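Local coordinates for FAD-dependent pyridine nucleotide-disulphide oxidoreductase (Desulfovibrio vulgaris, PDB 3IWA), which probably uses FAD to transfer electrons from a pyridine nucleotide in a redox reaction, as in other pyridine nucleotide-disulphide oxidoreductases, at residues C20-K23 / E28-V31; H97-E102 / D115-A120; Q194-F199 / Q206-D211. One frame throughout, in Å; residues are numbered along the deposited sequence. Where two conformers were deposited one is given.

Contact 1: residues C20-K23 / E28-V31; sequences CRFK and EAHV
F22 and K23, near the C-terminal end of helix 14-25, meet A29 and V31 where the chain turns back into strand 30-34. This is the return half of a beta-alpha-beta unit, in which strand 5-9, helix 14-25 and strand 30-34 follow one another in the Rossmann-type parallel sheet. In this family such a first unit commonly belongs to the FAD domain.

K23 can be followed outward from CB. CG lies anti to the carbonyl carbon, and the chain then bends at chi2 and again at chi3. CD passes V31 CG2 at 4.1 Å, the two side chains running past each other in opposite directions. CE comes within 3.8 Å of A29 O. The tip, NZ, donates a hydrogen bond of 2.8 Å to A29 O, with a C=O...N angle of 153°. NZ is tilted 19° from the carbonyl plane. It also bonds to P27 O, so two backbone carbonyls hold the ammonium group.

F22 makes the apolar half of the contact. Its CG is anti to the backbone N (chi1 175°), which sends the ring from the helix to the strand. A29 CB approaches the ring end obliquely, 3.4 Å from F22 CZ. Both A29 and V31 turn their side chains toward the helix, while H30 between them turns its own away. On the far side of the helix, R21 NE bonds to T324. At the other end of the F22 contact, V31 CG2 sits at the ring edge, in the ring plane, 3.4 Å from F22 CD2.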
ATOM      1  N   CYS A  20     -22.646  17.822   5.642  1.00 46.68           N
ATOM      2  CA  CYS A  20     -21.638  18.793   5.239  0.50 47.40           C
ATOM      3  C   CYS A  20     -21.267  18.677   3.757  1.00 46.91           C
ATOM      4  O   CYS A  20     -21.120  19.683   3.056  1.00 48.15           O
ATOM      5  CB  CYS A  20     -20.383  18.633   6.079  0.50 47.77           C
ATOM      6  SG  CYS A  20     -19.058  19.645   5.473  0.50 51.37           S
ATOM      7  N   ARG A  21     -21.127  17.457   3.265  1.00 45.12           N
ATOM      8  CA  ARG A  21     -20.865  17.261   1.838  1.00 43.65           C
ATOM      9  C   ARG A  21     -22.081  17.712   1.007  1.00 43.91           C
ATOM     10  O   ARG A  21     -21.945  18.332  -0.061  1.00 42.05           O
ATOM     11  CB  ARG A  21     -20.563  15.787   1.566  1.00 42.98           C
ATOM     12  CG  ARG A  21     -20.553  15.378   0.132  1.00 40.69           C
ATOM     13  CD  ARG A  21     -19.423  16.018  -0.671  1.00 39.16           C
ATOM     14  NE  ARG A  21     -19.396  15.484  -2.039  1.00 38.42           N
ATOM     15  CZ  ARG A  21     -18.621  15.956  -3.008  1.00 36.24           C
ATOM     16  NH1 ARG A  21     -17.783  16.945  -2.768  1.00 35.82           N
ATOM     17  NH2 ARG A  21     -18.664  15.420  -4.209  1.00 36.13           N
ATOM     18  N   PHE A  22     -23.273  17.364   1.493  1.00 43.98           N
ATOM     19  CA  PHE A  22     -24.503  17.779   0.833  1.00 44.36           C
ATOM     20  C   PHE A  22     -24.556  19.294   0.624  1.00 45.02           C
ATOM     21  O   PHE A  22     -24.778  19.779  -0.494  1.00 43.57           O
ATOM     22  CB  PHE A  22     -25.705  17.374   1.658  1.00 43.93           C
ATOM     23  CG  PHE A  22     -27.000  17.861   1.099  1.00 42.56           C
ATOM     24  CD1 PHE A  22     -27.316  17.640  -0.212  1.00 42.01           C
ATOM     25  CD2 PHE A  22     -27.916  18.535   1.902  1.00 42.59           C
ATOM     26  CE1 PHE A  22     -28.540  18.081  -0.748  1.00 41.15           C
ATOM     27  CE2 PHE A  22     -29.116  18.954   1.382  1.00 42.61           C
ATOM     28  CZ  PHE A  22     -29.427  18.713   0.052  1.00 40.03           C
ATOM     29  N   LYS A  23     -24.336  19.998   1.734  1.00 46.23           N
ATOM     30  CA  LYS A  23     -24.377  21.449   1.800  1.00 47.66           C
ATOM     31  C   LYS A  23     -23.313  22.099   0.917  1.00 48.43           C
ATOM     32  O   LYS A  23     -23.613  23.067   0.232  1.00 49.69           O
ATOM     33  CB  LYS A  23     -24.262  21.928   3.253  1.00 47.59           C
ATOM     34  CG  LYS A  23     -25.532  21.690   4.120  1.00 48.13           C
ATOM     35  CD  LYS A  23     -26.765  22.543   3.709  1.00 49.97           C
ATOM     36  CE  LYS A  23     -26.606  24.064   3.981  1.00 51.20           C
ATOM     37  NZ  LYS A  23     -27.560  24.912   3.159  1.00 50.39           N
ATOM     38  N   GLU A  28     -28.287  25.890  -1.058  1.00 51.46           N
ATOM     39  CA  GLU A  28     -29.619  26.458  -1.030  1.00 52.78           C
ATOM     40  C   GLU A  28     -30.616  25.527  -0.319  1.00 53.41           C
ATOM     41  O   GLU A  28     -31.730  25.944   0.006  1.00 54.41           O
ATOM     42  CB  GLU A  28     -30.098  26.805  -2.455  1.00 53.00           C
ATOM     43  CG  GLU A  28     -30.328  25.616  -3.434  1.00 53.18           C
ATOM     44  CD  GLU A  28     -29.081  25.220  -4.244  1.00 54.63           C
ATOM     45  OE1 GLU A  28     -27.960  25.449  -3.765  1.00 52.06           O
ATOM     46  OE2 GLU A  28     -29.221  24.665  -5.366  1.00 57.26           O
ATOM     47  N   ALA A  29     -30.202  24.281  -0.071  1.00 53.22           N
ATOM     48  CA  ALA A  29     -31.051  23.282   0.596  1.00 52.33           C
ATOM     49  C   ALA A  29     -31.006  23.410   2.116  1.00 51.73           C
ATOM     50  O   ALA A  29     -30.153  24.086   2.690  1.00 51.42           O
ATOM     51  CB  ALA A  29     -30.656  21.879   0.172  1.00 52.24           C
ATOM     52  N   HIS A  30     -31.940  22.734   2.762  1.00 51.40           N
ATOM     53  CA  HIS A  30     -32.033  22.751   4.216  0.50 51.40           C
ATOM     54  C   HIS A  30     -31.807  21.343   4.743  1.00 50.99           C
ATOM     55  O   HIS A  30     -32.217  20.359   4.121  1.00 50.55           O
ATOM     56  CB  HIS A  30     -33.403  23.269   4.666  0.50 51.74           C
ATOM     57  CG  HIS A  30     -33.584  23.323   6.157  0.50 52.98           C
ATOM     58  ND1 HIS A  30     -33.182  24.402   6.919  0.50 54.47           N
ATOM     59  CD2 HIS A  30     -34.137  22.439   7.023  0.50 53.21           C
ATOM     60  CE1 HIS A  30     -33.477  24.178   8.188  0.50 54.67           C
ATOM     61  NE2 HIS A  30     -34.053  22.993   8.278  0.50 54.23           N
ATOM     62  N   VAL A  31     -31.145  21.256   5.886  1.00 50.36           N
ATOM     63  CA  VAL A  31     -30.889  19.996   6.537  1.00 50.06           C
ATOM     64  C   VAL A  31     -31.268  20.111   7.998  1.00 50.79           C
ATOM     65  O   VAL A  31     -30.943  21.107   8.657  1.00 50.82           O
ATOM     66  CB  VAL A  31     -29.414  19.575   6.473  1.00 49.93           C
ATOM     67  CG1 VAL A  31     -29.170  18.322   7.344  1.00 47.30           C
ATOM     68  CG2 VAL A  31     -29.002  19.353   5.050  1.00 47.50           C
TER

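Contact 2: residues H97-E102 / D115-A120; sequences HTVEIE and DKLVLA
The first torsions of V99 and L117 help to bring two of their methyl groups together. V99 has CG1 anti to the backbone N (chi1 -173°) and CG2 anti to the carbonyl carbon. L117 also places CG anti to its N (chi1 -174°), and its CD1 then reaches the valine. V99 CG2 and L117 CD1 are 4.0 Å apart, and the two side chains cross at a slant. This one methyl pair is the apolar touch between the segments. Both residues are buried. V99 also packs on A89 and Y114, and L117 on I92, V7 and I9, so the pair belongs to a larger apolar layer.

The second touch lies at the start of both segments. H97 presents its ring edge to the backbone of D115. Its CD2 is 4.1 Å from D115 O, with the oxygen near the ring plane. The two ring nitrogens have other partners. ND1 bonds to A95 O, and NE2 bonds to D288 OD2. The ring is therefore held at both nitrogens, which fixes its rotation. D288 also forms a salt bridge with K116 through its OD1. D115 turns its side chain away from H97 and bonds through OD2 to H5 N.

A G1 beta bulge sets H97 and T98 opposite D93 at the start of strand 98-103. The contact joins two sheets. Strand 98-103 is the middle of a three-stranded antiparallel sheet, and strand 116-119 belongs to the parallel sheet. Such a three-stranded layer packed on a parallel sheet is typical of the FAD-binding domains of this family.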
ATOM      1  N   HIS A  97     -43.498  10.966   3.272  1.00 53.17           N
ATOM      2  CA  HIS A  97     -42.200  11.632   3.468  1.00 52.17           C
ATOM      3  C   HIS A  97     -42.188  12.495   4.739  1.00 51.23           C
ATOM      4  O   HIS A  97     -41.896  13.692   4.723  1.00 51.72           O
ATOM      5  CB  HIS A  97     -41.820  12.442   2.226  1.00 52.40           C
ATOM      6  CG  HIS A  97     -41.505  11.599   1.025  1.00 52.83           C
ATOM      7  ND1 HIS A  97     -42.437  10.797   0.404  1.00 53.63           N
ATOM      8  CD2 HIS A  97     -40.351  11.428   0.335  1.00 54.22           C
ATOM      9  CE1 HIS A  97     -41.875  10.172  -0.616  1.00 53.46           C
ATOM     10  NE2 HIS A  97     -40.607  10.534  -0.678  1.00 52.74           N
ATOM     11  N   THR A  98     -42.506  11.859   5.851  1.00 49.98           N
ATOM     12  CA  THR A  98     -42.548  12.528   7.142  1.00 49.58           C
ATOM     13  C   THR A  98     -41.847  11.670   8.201  1.00 48.52           C
ATOM     14  O   THR A  98     -41.862  10.449   8.129  1.00 46.92           O
ATOM     15  CB  THR A  98     -44.019  12.795   7.615  1.00 49.71           C
ATOM     16  OG1 THR A  98     -44.655  11.556   7.920  1.00 50.57           O
ATOM     17  CG2 THR A  98     -44.841  13.529   6.541  1.00 50.10           C
ATOM     18  N   VAL A  99     -41.232  12.340   9.169  1.00 48.72           N
ATOM     19  CA  VAL A  99     -40.653  11.694  10.343  1.00 49.26           C
ATOM     20  C   VAL A  99     -41.257  12.367  11.562  1.00 50.66           C
ATOM     21  O   VAL A  99     -41.120  13.581  11.705  1.00 51.27           O
ATOM     22  CB  VAL A  99     -39.122  11.904  10.469  1.00 48.36           C
ATOM     23  CG1 VAL A  99     -38.612  11.080  11.595  1.00 46.98           C
ATOM     24  CG2 VAL A  99     -38.389  11.575   9.189  1.00 47.37           C
ATOM     25  N   GLU A 100     -41.898  11.596  12.439  1.00 52.19           N
ATOM     26  CA  GLU A 100     -42.393  12.129  13.717  1.00 53.68           C
ATOM     27  C   GLU A 100     -41.259  12.068  14.742  1.00 54.02           C
ATOM     28  O   GLU A 100     -40.629  11.033  14.934  1.00 52.97           O
ATOM     29  CB  GLU A 100     -43.613  11.356  14.238  1.00 54.07           C
ATOM     30  CG  GLU A 100     -44.859  11.360  13.328  1.00 57.77           C
ATOM     31  CD  GLU A 100     -46.020  10.523  13.914  1.00 62.62           C
ATOM     32  OE1 GLU A 100     -47.116  11.082  14.111  1.00 67.27           O
ATOM     33  OE2 GLU A 100     -45.844   9.315  14.208  1.00 65.02           O
ATOM     34  N   ILE A 101     -40.994  13.184  15.392  1.00 55.43           N
ATOM     35  CA  ILE A 101     -39.906  13.242  16.352  1.00 56.81           C
ATOM     36  C   ILE A 101     -40.443  13.659  17.718  1.00 58.74           C
ATOM     37  O   ILE A 101     -41.514  14.283  17.811  1.00 58.37           O
ATOM     38  CB  ILE A 101     -38.782  14.184  15.864  1.00 56.73           C
ATOM     39  CG1 ILE A 101     -39.234  15.649  15.853  1.00 56.17           C
ATOM     40  CG2 ILE A 101     -38.335  13.774  14.440  1.00 55.85           C
ATOM     41  CD1 ILE A 101     -38.162  16.629  15.374  1.00 55.53           C
ATOM     42  N   GLU A 102     -39.707  13.299  18.767  1.00 60.74           N
ATOM     43  CA  GLU A 102     -40.041  13.736  20.117  1.00 62.51           C
ATOM     44  C   GLU A 102     -38.790  14.128  20.897  1.00 63.34           C
ATOM     45  O   GLU A 102     -37.848  13.365  21.008  1.00 62.97           O
ATOM     46  CB  GLU A 102     -40.890  12.675  20.846  1.00 62.96           C
ATOM     47  CG  GLU A 102     -40.156  11.673  21.707  1.00 65.45           C
ATOM     48  CD  GLU A 102     -41.105  10.653  22.340  1.00 69.98           C
ATOM     49  OE1 GLU A 102     -41.686   9.836  21.572  1.00 72.42           O
ATOM     50  OE2 GLU A 102     -41.257  10.665  23.598  1.00 71.34           O
ATOM     51  N   ASP A 115     -37.576  15.641   1.766  1.00 47.49           N
ATOM     52  CA  ASP A 115     -37.382  15.201   0.384  1.00 47.51           C
ATOM     53  C   ASP A 115     -36.468  13.976   0.342  1.00 46.31           C
ATOM     54  O   ASP A 115     -36.663  13.097  -0.482  1.00 46.36           O
ATOM     55  CB  ASP A 115     -36.748  16.324  -0.431  1.00 48.26           C
ATOM     56  CG  ASP A 115     -37.636  17.563  -0.493  1.00 49.84           C
ATOM     57  OD1 ASP A 115     -38.501  17.547  -1.383  1.00 52.91           O
ATOM     58  OD2 ASP A 115     -37.464  18.522   0.329  1.00 45.88           O
ATOM     59  N   LYS A 116     -35.454  13.952   1.214  1.00 44.51           N
ATOM     60  CA  LYS A 116     -34.554  12.828   1.315  1.00 43.30           C
ATOM     61  C   LYS A 116     -34.240  12.619   2.775  1.00 41.56           C
ATOM     62  O   LYS A 116     -34.133  13.570   3.511  1.00 40.79           O
ATOM     63  CB  LYS A 116     -33.246  13.081   0.549  1.00 43.39           C
ATOM     64  CG  LYS A 116     -33.371  13.349  -0.944  1.00 42.66           C
ATOM     65  CD  LYS A 116     -33.846  12.167  -1.731  1.00 43.84           C
ATOM     66  CE  LYS A 116     -34.220  12.593  -3.156  1.00 45.36           C
ATOM     67  NZ  LYS A 116     -34.726  11.437  -3.981  1.00 47.14           N
ATOM     68  N   LEU A 117     -34.095  11.367   3.170  1.00 40.03           N
ATOM     69  CA  LEU A 117     -33.731  11.000   4.543  1.00 39.55           C
ATOM     70  C   LEU A 117     -32.406  10.218   4.586  1.00 38.34           C
ATOM     71  O   LEU A 117     -32.126   9.378   3.727  1.00 36.83           O
ATOM     72  CB  LEU A 117     -34.838  10.132   5.139  1.00 39.08           C
ATOM     73  CG  LEU A 117     -34.809   9.715   6.615  1.00 39.35           C
ATOM     74  CD1 LEU A 117     -34.783  10.911   7.603  1.00 40.09           C
ATOM     75  CD2 LEU A 117     -36.009   8.809   6.893  1.00 36.96           C
ATOM     76  N   VAL A 118     -31.597  10.488   5.594  1.00 37.59           N
ATOM     77  CA  VAL A 118     -30.419   9.677   5.831  1.00 37.59           C
ATOM     78  C   VAL A 118     -30.512   8.998   7.201  1.00 37.35           C
ATOM     79  O   VAL A 118     -30.623   9.678   8.203  1.00 37.28           O
ATOM     80  CB  VAL A 118     -29.108  10.508   5.788  1.00 37.71           C
ATOM     81  CG1 VAL A 118     -27.869   9.633   6.258  1.00 35.55           C
ATOM     82  CG2 VAL A 118     -28.896  11.113   4.425  1.00 36.94           C
ATOM     83  N   LEU A 119     -30.413   7.668   7.206  1.00 36.53           N
ATOM     84  CA  LEU A 119     -30.368   6.875   8.408  1.00 35.95           C
ATOM     85  C   LEU A 119     -28.932   6.540   8.828  1.00 36.18           C
ATOM     86  O   LEU A 119     -28.252   5.768   8.203  1.00 35.48           O
ATOM     87  CB  LEU A 119     -31.212   5.619   8.221  1.00 35.91           C
ATOM     88  CG  LEU A 119     -32.686   5.858   7.806  1.00 35.25           C
ATOM     89  CD1 LEU A 119     -33.433   4.567   7.649  1.00 32.91           C
ATOM     90  CD2 LEU A 119     -33.389   6.740   8.832  1.00 36.31           C
ATOM     91  N   ALA A 120     -28.469   7.181   9.890  1.00 36.50           N
ATOM     92  CA  ALA A 120     -27.170   6.909  10.460  1.00 36.69           C
ATOM     93  C   ALA A 120     -27.392   6.394  11.864  1.00 36.96           C
ATOM     94  O   ALA A 120     -27.039   7.046  12.822  1.00 36.10           O
ATOM     95  CB  ALA A 120     -26.346   8.177  10.485  1.00 37.24           C
TER

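Contact 3: residues Q194-F199 / Q206-D211; sequences QIMPGF and QMLRHD
I195 and M196 lie in the loop that leads from strand 185-189 to helix 202-214. I195 packs against L208 and R209 of that helix, and M196 against L208. The loop and helix form part of the second Rossmann-type domain, which in this family usually binds the pyridine nucleotide.

The tighter part is around I195 CD1. I195 CG1 lies between the backbone N and the carbonyl carbon (chi1 64°), and CD1 extends from it to the helix. This methyl settles on the helix backbone, 3.7 Å from R209 N. It also lies 4.1 Å from L208 CB and 4.2 Å from R209 CB. The I195 side chain also touches V219 of strand 218-220 and T221 just after it. M196 adds a second, slighter touch. Its chain bends at chi2 and chi3 and crosses L208 at about a right angle, with M196 CG 4.0 Å from L208 CD2. W340 and V342 also pack on M196, and L344 packs on L208.

The looser side follows R209. Only its base joins the apolar contact. The rest of the chain runs extended from CG to NE and leaves I195 behind. R209 NH1 bonds to T221 OG1, and NE makes a salt bridge with E213. Q206, M207 and H210 are exposed on the helix.

The loop is braced from within. F199 N bonds to M196 O at 3.0 Å. The Q194 amide bonds through NE2 to T200 O. The same NE2 also donates to I195 O at 3.1 Å, with an N-H...O angle of 158°.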
ATOM      1  N   GLN A 194      -9.292 -17.497  21.100  1.00 38.09           N
ATOM      2  CA  GLN A 194      -8.251 -16.552  20.800  1.00 38.23           C
ATOM      3  C   GLN A 194      -8.808 -15.143  20.909  1.00 38.50           C
ATOM      4  O   GLN A 194      -9.993 -14.943  20.729  1.00 39.05           O
ATOM      5  CB  GLN A 194      -7.707 -16.799  19.378  1.00 37.84           C
ATOM      6  CG  GLN A 194      -8.770 -16.715  18.267  1.00 37.97           C
ATOM      7  CD  GLN A 194      -8.176 -16.584  16.869  1.00 37.00           C
ATOM      8  OE1 GLN A 194      -8.010 -17.574  16.170  1.00 36.19           O
ATOM      9  NE2 GLN A 194      -7.815 -15.356  16.478  1.00 33.25           N
ATOM     10  N   ILE A 195      -7.950 -14.172  21.201  1.00 38.58           N
ATOM     11  CA  ILE A 195      -8.286 -12.778  21.014  1.00 38.51           C
ATOM     12  C   ILE A 195      -8.218 -12.449  19.526  1.00 38.78           C
ATOM     13  O   ILE A 195      -7.645 -13.216  18.736  1.00 39.89           O
ATOM     14  CB  ILE A 195      -7.367 -11.836  21.833  1.00 38.85           C
ATOM     15  CG1 ILE A 195      -5.915 -11.928  21.357  1.00 38.18           C
ATOM     16  CG2 ILE A 195      -7.541 -12.113  23.377  1.00 39.01           C
ATOM     17  CD1 ILE A 195      -5.060 -10.765  21.814  1.00 36.82           C
ATOM     18  N   MET A 196      -8.823 -11.315  19.159  1.00 37.81           N
ATOM     19  CA  MET A 196      -9.028 -10.892  17.768  1.00 36.97           C
ATOM     20  C   MET A 196      -9.605 -11.964  16.814  1.00 36.69           C
ATOM     21  O   MET A 196      -9.181 -12.050  15.662  1.00 34.96           O
ATOM     22  CB  MET A 196      -7.732 -10.316  17.197  1.00 37.01           C
ATOM     23  CG  MET A 196      -7.286  -9.017  17.861  1.00 36.23           C
ATOM     24  SD  MET A 196      -8.326  -7.633  17.471  1.00 31.12           S
ATOM     25  CE  MET A 196      -7.394  -7.079  16.079  1.00 39.85           C
ATOM     26  N   PRO A 197     -10.613 -12.734  17.261  1.00 36.82           N
ATOM     27  CA  PRO A 197     -11.122 -13.755  16.369  1.00 37.87           C
ATOM     28  C   PRO A 197     -11.729 -13.156  15.109  1.00 38.90           C
ATOM     29  O   PRO A 197     -12.435 -12.174  15.179  1.00 37.33           O
ATOM     30  CB  PRO A 197     -12.182 -14.474  17.213  1.00 38.24           C
ATOM     31  CG  PRO A 197     -12.511 -13.546  18.332  1.00 37.70           C
ATOM     32  CD  PRO A 197     -11.277 -12.769  18.571  1.00 37.68           C
ATOM     33  N   GLY A 198     -11.398 -13.733  13.957  1.00 40.04           N
ATOM     34  CA  GLY A 198     -11.872 -13.210  12.688  1.00 40.59           C
ATOM     35  C   GLY A 198     -11.039 -12.076  12.107  1.00 41.45           C
ATOM     36  O   GLY A 198     -11.283 -11.680  10.972  1.00 41.99           O
ATOM     37  N   PHE A 199     -10.097 -11.525  12.881  1.00 41.77           N
ATOM     38  CA  PHE A 199      -9.198 -10.471  12.404  1.00 42.69           C
ATOM     39  C   PHE A 199      -7.739 -10.938  12.214  1.00 41.81           C
ATOM     40  O   PHE A 199      -7.112 -10.557  11.226  1.00 41.92           O
ATOM     41  CB  PHE A 199      -9.211  -9.278  13.349  1.00 43.87           C
ATOM     42  CG  PHE A 199     -10.446  -8.396  13.221  1.00 48.57           C
ATOM     43  CD1 PHE A 199     -10.316  -7.050  12.907  1.00 50.96           C
ATOM     44  CD2 PHE A 199     -11.729  -8.910  13.434  1.00 52.47           C
ATOM     45  CE1 PHE A 199     -11.426  -6.240  12.789  1.00 53.45           C
ATOM     46  CE2 PHE A 199     -12.854  -8.102  13.316  1.00 53.25           C
ATOM     47  CZ  PHE A 199     -12.699  -6.762  12.992  1.00 53.86           C
ATOM     48  N   GLN A 206      -1.362 -14.800  19.151  1.00 43.37           N
ATOM     49  CA  GLN A 206      -0.484 -14.992  20.319  1.00 44.08           C
ATOM     50  C   GLN A 206       0.535 -13.883  20.433  1.00 44.39           C
ATOM     51  O   GLN A 206       0.936 -13.499  21.540  1.00 44.41           O
ATOM     52  CB  GLN A 206       0.319 -16.294  20.254  1.00 44.57           C
ATOM     53  CG  GLN A 206      -0.429 -17.584  20.009  1.00 47.35           C
ATOM     54  CD  GLN A 206      -1.497 -17.884  21.030  1.00 51.34           C
ATOM     55  OE1 GLN A 206      -1.421 -17.463  22.200  1.00 53.11           O
ATOM     56  NE2 GLN A 206      -2.513 -18.629  20.591  1.00 52.31           N
ATOM     57  N   MET A 207       1.014 -13.407  19.294  1.00 44.43           N
ATOM     58  CA  MET A 207       1.905 -12.268  19.310  1.00 45.57           C
ATOM     59  C   MET A 207       1.184 -11.081  19.960  1.00 45.02           C
ATOM     60  O   MET A 207       1.739 -10.385  20.791  1.00 45.79           O
ATOM     61  CB  MET A 207       2.391 -11.906  17.887  1.00 46.29           C
ATOM     62  CG  MET A 207       3.404 -12.890  17.195  1.00 49.57           C
ATOM     63  SD  MET A 207       4.863 -13.287  18.208  1.00 53.41           S
ATOM     64  CE  MET A 207       4.257 -14.533  19.313  1.00 55.79           C
ATOM     65  N   LEU A 208      -0.061 -10.844  19.581  1.00 44.53           N
ATOM     66  CA  LEU A 208      -0.786  -9.708  20.143  1.00 44.07           C
ATOM     67  C   LEU A 208      -1.067  -9.990  21.621  1.00 43.73           C
ATOM     68  O   LEU A 208      -0.946  -9.098  22.445  1.00 43.53           O
ATOM     69  CB  LEU A 208      -2.074  -9.395  19.367  1.00 43.10           C
ATOM     70  CG  LEU A 208      -1.996  -8.783  17.967  1.00 43.05           C
ATOM     71  CD1 LEU A 208      -1.484  -9.807  16.897  1.00 43.14           C
ATOM     72  CD2 LEU A 208      -3.373  -8.236  17.555  1.00 39.74           C
ATOM     73  N   ARG A 209      -1.430 -11.225  21.942  1.00 44.00           N
ATOM     74  CA  ARG A 209      -1.681 -11.623  23.331  1.00 45.03           C
ATOM     75  C   ARG A 209      -0.481 -11.296  24.214  1.00 46.27           C
ATOM     76  O   ARG A 209      -0.663 -10.723  25.297  1.00 46.28           O
ATOM     77  CB  ARG A 209      -2.041 -13.107  23.456  1.00 44.53           C
ATOM     78  CG  ARG A 209      -2.548 -13.496  24.841  1.00 43.47           C
ATOM     79  CD  ARG A 209      -2.982 -14.966  24.921  1.00 42.55           C
ATOM     80  NE  ARG A 209      -3.386 -15.350  26.290  1.00 40.19           N
ATOM     81  CZ  ARG A 209      -4.325 -16.242  26.595  1.00 40.80           C
ATOM     82  NH1 ARG A 209      -5.006 -16.909  25.679  1.00 38.50           N
ATOM     83  NH2 ARG A 209      -4.626 -16.451  27.865  1.00 47.33           N
ATOM     84  N   HIS A 210       0.729 -11.586  23.726  1.00 47.94           N
ATOM     85  CA  HIS A 210       1.946 -11.397  24.522  1.00 49.25           C
ATOM     86  C   HIS A 210       2.189  -9.938  24.763  1.00 49.72           C
ATOM     87  O   HIS A 210       2.580  -9.562  25.864  1.00 50.04           O
ATOM     88  CB  HIS A 210       3.192 -11.983  23.859  1.00 49.99           C
ATOM     89  CG  HIS A 210       4.470 -11.691  24.602  1.00 52.63           C
ATOM     90  ND1 HIS A 210       5.465 -10.882  24.090  1.00 54.61           N
ATOM     91  CD2 HIS A 210       4.906 -12.091  25.825  1.00 55.36           C
ATOM     92  CE1 HIS A 210       6.466 -10.818  24.951  1.00 56.24           C
ATOM     93  NE2 HIS A 210       6.144 -11.527  26.018  1.00 57.09           N
ATOM     94  N   ASP A 211       1.987  -9.120  23.731  1.00 49.59           N
ATOM     95  CA  ASP A 211       2.120  -7.697  23.892  1.00 49.73           C
ATOM     96  C   ASP A 211       1.254  -7.266  25.064  1.00 49.79           C
ATOM     97  O   ASP A 211       1.709  -6.482  25.884  1.00 50.02           O
ATOM     98  CB  ASP A 211       1.763  -6.933  22.610  1.00 49.98           C
ATOM     99  CG  ASP A 211       2.058  -5.424  22.717  1.00 51.02           C
ATOM    100  OD1 ASP A 211       1.267  -4.715  23.365  1.00 54.49           O
ATOM    101  OD2 ASP A 211       3.061  -4.923  22.160  1.00 51.78           O
TER

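In the fold
Contacts 1 and 2 share the parallel sheet that holds strands 30-34 and 116-119, and their centres are 15 Å apart. Contact 1 covers that sheet with a helix, and contact 2 with an antiparallel sheet. Both are partly buried. Contact 3 is the buried one. It lies on the opposite side of the chain's centre, about 43 Å from contact 1 and 41 Å from contact 2 between centres, against a different parallel sheet. Contact 1 alone has a hydrogen bond between its segments, beside an aromatic-aliphatic patch. Contact 3 meets through aliphatic groups, and contact 2 through one methyl pair and a histidine edge near a carbonyl. K116, D115 and R209 find polar partners beyond the paired segments.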